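Local coordinates for protein putative phosphatase (Clostridium difficile, PDB 3SD7) that probably acts as a hydrolase of the haloacid dehalogenase-like family, removing phosphate groups from a substrate that has not been identified, at residues A[44-55]-A[64-75]. Numbering follows the deposited sequence.
Sequences KEGITKSIQYSL and LENLDQFIGPPL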
# COMPACT_ATOMS: atom_id res chain seq x y z
N LYS A 44 1.50 -8.51 -5.64
CA LYS A 44 2.57 -9.41 -6.06
C LYS A 44 2.52 -9.86 -7.53
O LYS A 44 3.50 -9.76 -8.26
CB LYS A 44 2.62 -10.62 -5.12
CG LYS A 44 3.64 -11.66 -5.53
CD LYS A 44 3.74 -12.77 -4.52
CE LYS A 44 4.55 -12.32 -3.29
NZ LYS A 44 4.71 -13.41 -2.27
N GLU A 45 1.36 -10.34 -7.95
CA GLU A 45 1.24 -10.88 -9.33
C GLU A 45 1.62 -9.85 -10.40
O GLU A 45 2.49 -10.09 -11.25
CB GLU A 45 -0.18 -11.39 -9.55
CG GLU A 45 -0.34 -12.16 -10.87
CD GLU A 45 -1.79 -12.42 -11.28
OE1 GLU A 45 -2.73 -12.13 -10.50
OE2 GLU A 45 -1.98 -12.92 -12.42
N GLY A 46 0.95 -8.69 -10.37
CA GLY A 46 1.21 -7.67 -11.37
C GLY A 46 2.59 -7.08 -11.34
O GLY A 46 3.16 -6.76 -12.38
N ILE A 47 3.14 -6.88 -10.14
CA ILE A 47 4.49 -6.32 -10.06
C ILE A 47 5.51 -7.31 -10.62
O ILE A 47 6.36 -6.96 -11.46
CB ILE A 47 4.85 -5.91 -8.62
CG1 ILE A 47 3.95 -4.75 -8.17
CG2 ILE A 47 6.36 -5.51 -8.55
CD1 ILE A 47 4.23 -4.31 -6.73
N THR A 48 5.42 -8.56 -10.19
CA THR A 48 6.40 -9.55 -10.65
C THR A 48 6.24 -9.82 -12.16
O THR A 48 7.24 -9.98 -12.89
CB THR A 48 6.33 -10.85 -9.82
OG1 THR A 48 5.01 -11.38 -9.87
CG2 THR A 48 6.71 -10.58 -8.35
N LYS A 49 5.02 -9.86 -12.65
CA LYS A 49 4.81 -10.10 -14.08
C LYS A 49 5.30 -8.93 -14.94
O LYS A 49 5.80 -9.14 -16.07
CB LYS A 49 3.37 -10.46 -14.39
CG LYS A 49 3.01 -11.83 -13.92
CD LYS A 49 1.61 -12.20 -14.30
CE LYS A 49 1.32 -13.65 -13.97
NZ LYS A 49 -0.04 -14.05 -14.38
N SER A 50 5.18 -7.72 -14.41
CA SER A 50 5.66 -6.52 -15.11
C SER A 50 7.17 -6.55 -15.19
O SER A 50 7.74 -6.26 -16.25
CB SER A 50 5.19 -5.24 -14.42
OG SER A 50 3.78 -5.14 -14.40
N ILE A 51 7.84 -6.90 -14.09
CA ILE A 51 9.30 -7.04 -14.10
C ILE A 51 9.72 -8.15 -15.07
O ILE A 51 10.66 -7.97 -15.86
CB ILE A 51 9.87 -7.32 -12.68
CG1 ILE A 51 9.58 -6.13 -11.77
CG2 ILE A 51 11.38 -7.57 -12.76
CD1 ILE A 51 10.00 -6.31 -10.30
N GLN A 52 9.05 -9.29 -15.00
CA GLN A 52 9.35 -10.43 -15.87
C GLN A 52 9.26 -10.03 -17.35
O GLN A 52 10.14 -10.37 -18.16
CB GLN A 52 8.38 -11.58 -15.60
CG GLN A 52 8.71 -12.90 -16.33
CD GLN A 52 7.66 -13.97 -16.08
OE1 GLN A 52 6.48 -13.75 -16.30
NE2 GLN A 52 8.09 -15.14 -15.63
N TYR A 53 8.20 -9.31 -17.68
CA TYR A 53 7.98 -8.83 -19.04
C TYR A 53 9.12 -7.90 -19.48
O TYR A 53 9.59 -7.99 -20.63
CB TYR A 53 6.63 -8.10 -19.13
CG TYR A 53 6.37 -7.42 -20.45
CD1 TYR A 53 5.91 -8.14 -21.55
CD2 TYR A 53 6.55 -6.04 -20.59
CE1 TYR A 53 5.65 -7.52 -22.76
CE2 TYR A 53 6.29 -5.41 -21.81
CZ TYR A 53 5.84 -6.16 -22.88
OH TYR A 53 5.58 -5.54 -24.09
N SER A 54 9.56 -7.03 -18.57
CA SER A 54 10.64 -6.11 -18.88
C SER A 54 11.92 -6.90 -19.10
O SER A 54 12.54 -6.80 -20.17
CB SER A 54 10.82 -5.07 -17.78
OG SER A 54 11.84 -4.15 -18.13
N LEU A 55 12.29 -7.74 -18.13
CA LEU A 55 13.50 -8.59 -18.27
C LEU A 55 13.47 -9.36 -19.59
O LEU A 55 14.50 -9.47 -20.29
CB LEU A 55 13.63 -9.55 -17.08
CG LEU A 55 13.96 -8.87 -15.75
CD1 LEU A 55 13.88 -9.86 -14.59
CD2 LEU A 55 15.34 -8.22 -15.81
N LEU A 64 8.72 -16.17 -11.72
CA LEU A 64 8.08 -15.12 -10.90
C LEU A 64 8.45 -15.20 -9.42
O LEU A 64 8.55 -14.17 -8.76
CB LEU A 64 6.55 -15.15 -11.03
CG LEU A 64 5.94 -14.78 -12.38
CD1 LEU A 64 4.43 -14.90 -12.31
CD2 LEU A 64 6.34 -13.37 -12.78
N GLU A 65 8.67 -16.42 -8.91
CA GLU A 65 9.06 -16.61 -7.50
C GLU A 65 10.36 -15.86 -7.16
O GLU A 65 10.50 -15.34 -6.05
CB GLU A 65 9.19 -18.10 -7.15
CG GLU A 65 10.36 -18.82 -7.81
CD GLU A 65 10.38 -20.34 -7.55
OE1 GLU A 65 9.51 -20.84 -6.81
OE2 GLU A 65 11.27 -21.03 -8.09
N ASN A 66 11.27 -15.78 -8.12
CA ASN A 66 12.56 -15.12 -7.94
C ASN A 66 12.49 -13.58 -8.08
O ASN A 66 13.50 -12.89 -7.89
CB ASN A 66 13.59 -15.70 -8.92
CG ASN A 66 13.81 -17.20 -8.73
OD1 ASN A 66 14.08 -17.92 -9.69
ND2 ASN A 66 13.67 -17.67 -7.50
N LEU A 67 11.32 -13.07 -8.43
CA LEU A 67 11.11 -11.62 -8.57
C LEU A 67 10.35 -11.03 -7.38
O LEU A 67 10.20 -9.81 -7.28
CB LEU A 67 10.35 -11.32 -9.86
CG LEU A 67 11.01 -11.89 -11.12
CD1 LEU A 67 10.14 -11.61 -12.35
CD2 LEU A 67 12.41 -11.32 -11.32
N ASP A 68 9.87 -11.89 -6.49
CA ASP A 68 9.14 -11.43 -5.31
C ASP A 68 9.97 -10.43 -4.49
O ASP A 68 9.42 -9.50 -3.90
CB ASP A 68 8.76 -12.60 -4.41
CG ASP A 68 7.66 -13.51 -5.02
OD1 ASP A 68 7.02 -13.15 -6.02
OD2 ASP A 68 7.43 -14.59 -4.43
N GLN A 69 11.28 -10.65 -4.44
CA GLN A 69 12.18 -9.78 -3.68
C GLN A 69 12.29 -8.36 -4.23
O GLN A 69 12.89 -7.49 -3.59
CB GLN A 69 13.57 -10.40 -3.59
CG GLN A 69 14.29 -10.52 -4.89
CD GLN A 69 15.62 -11.25 -4.76
OE1 GLN A 69 16.22 -11.28 -3.69
NE2 GLN A 69 16.08 -11.82 -5.87
N PHE A 70 11.70 -8.12 -5.40
CA PHE A 70 11.75 -6.79 -6.01
C PHE A 70 10.46 -5.98 -5.77
O PHE A 70 10.29 -4.88 -6.31
CB PHE A 70 12.10 -6.89 -7.49
CG PHE A 70 13.37 -7.69 -7.77
CD1 PHE A 70 14.56 -7.37 -7.12
CD2 PHE A 70 13.36 -8.74 -8.67
CE1 PHE A 70 15.72 -8.08 -7.36
CE2 PHE A 70 14.53 -9.47 -8.93
CZ PHE A 70 15.71 -9.13 -8.26
N ILE A 71 9.57 -6.55 -4.97
CA ILE A 71 8.39 -5.85 -4.50
C ILE A 71 8.84 -5.00 -3.31
O ILE A 71 9.19 -5.53 -2.24
CB ILE A 71 7.29 -6.80 -4.06
CG1 ILE A 71 6.85 -7.70 -5.22
CG2 ILE A 71 6.09 -6.02 -3.57
CD1 ILE A 71 6.00 -8.87 -4.75
N GLY A 72 8.85 -3.69 -3.50
CA GLY A 72 9.31 -2.79 -2.43
C GLY A 72 10.33 -1.78 -2.87
O GLY A 72 10.06 -0.57 -2.84
N PRO A 73 11.51 -2.24 -3.32
CA PRO A 73 12.52 -1.26 -3.70
C PRO A 73 12.24 -0.58 -5.04
O PRO A 73 11.51 -1.12 -5.89
CB PRO A 73 13.80 -2.10 -3.82
CG PRO A 73 13.33 -3.49 -4.10
CD PRO A 73 11.96 -3.63 -3.52
N PRO A 74 12.82 0.60 -5.24
CA PRO A 74 12.63 1.28 -6.52
C PRO A 74 13.10 0.41 -7.68
O PRO A 74 14.09 -0.30 -7.56
CB PRO A 74 13.53 2.51 -6.41
CG PRO A 74 13.81 2.68 -4.97
CD PRO A 74 13.75 1.33 -4.36
N LEU A 75 12.40 0.48 -8.81
CA LEU A 75 12.82 -0.28 -9.99
C LEU A 75 14.29 -0.01 -10.38
O LEU A 75 14.98 -0.92 -10.86
CB LEU A 75 11.90 0.00 -11.18
CG LEU A 75 10.46 -0.49 -11.02
CD1 LEU A 75 9.61 0.02 -12.19
CD2 LEU A 75 10.39 -2.02 -10.92
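Leu-67 and Leu-64 press on Thr-48 in a largely apolar helix-to-loop contact, where the connection leading to helix 75-82 folds back over helix 44-57. Leu-67 enters with its two methyls divided: CD1 lies 3.4 Å from Thr-48 O, over the helix backbone, while CD2 reaches Leu-55 CD1 at 3.9 Å and also meets Ile-51. Leu-64 comes from the flank, its CD1 against the aliphatic chain of Lys-49 and its CD2 3.5 Å from Gln-52 OE1; the amide nitrogen NE2 of Gln-52 is hydrogen-bonded to Glu-62 O, just ahead of the loop segment.

Thr-48 shows how a polar residue can serve an apolar seam. With chi1 at 57°, OG1 turns back to donate to Lys-44 O at 2.7 Å, and CG2 is left to face the loop. The same carbonyl takes Thr-48 N from the other face of its plane, so two donors grip it.

Further along, Ile-51 CD1 packs 3.6 Å from Phe-70 CB, and the Phe-70 ring meets Tyr-82 edge-to-face. Toward the start of the helix, Ile-71 sets CD1 against Lys-44 CA at 3.7 Å, while CG1, which carries that methyl, and the CG2 branch meet Ile-47 CG2 and CD1. Lys-44 is bent at chi3 (-77°); its NZ, which also bonds a glycerol probably from the crystallisation liquor, makes a long salt bridge with Asp-68 OD2, 3.7 Å away.

A short 3-10 segment at 68-70 brings Asp-68 and Phe-70 to the helix. Such packing of a helix against its following loop fits the helical cap inserted after the first strand of the Rossmann-like core in C1-type haloacid dehalogenase-like hydrolases.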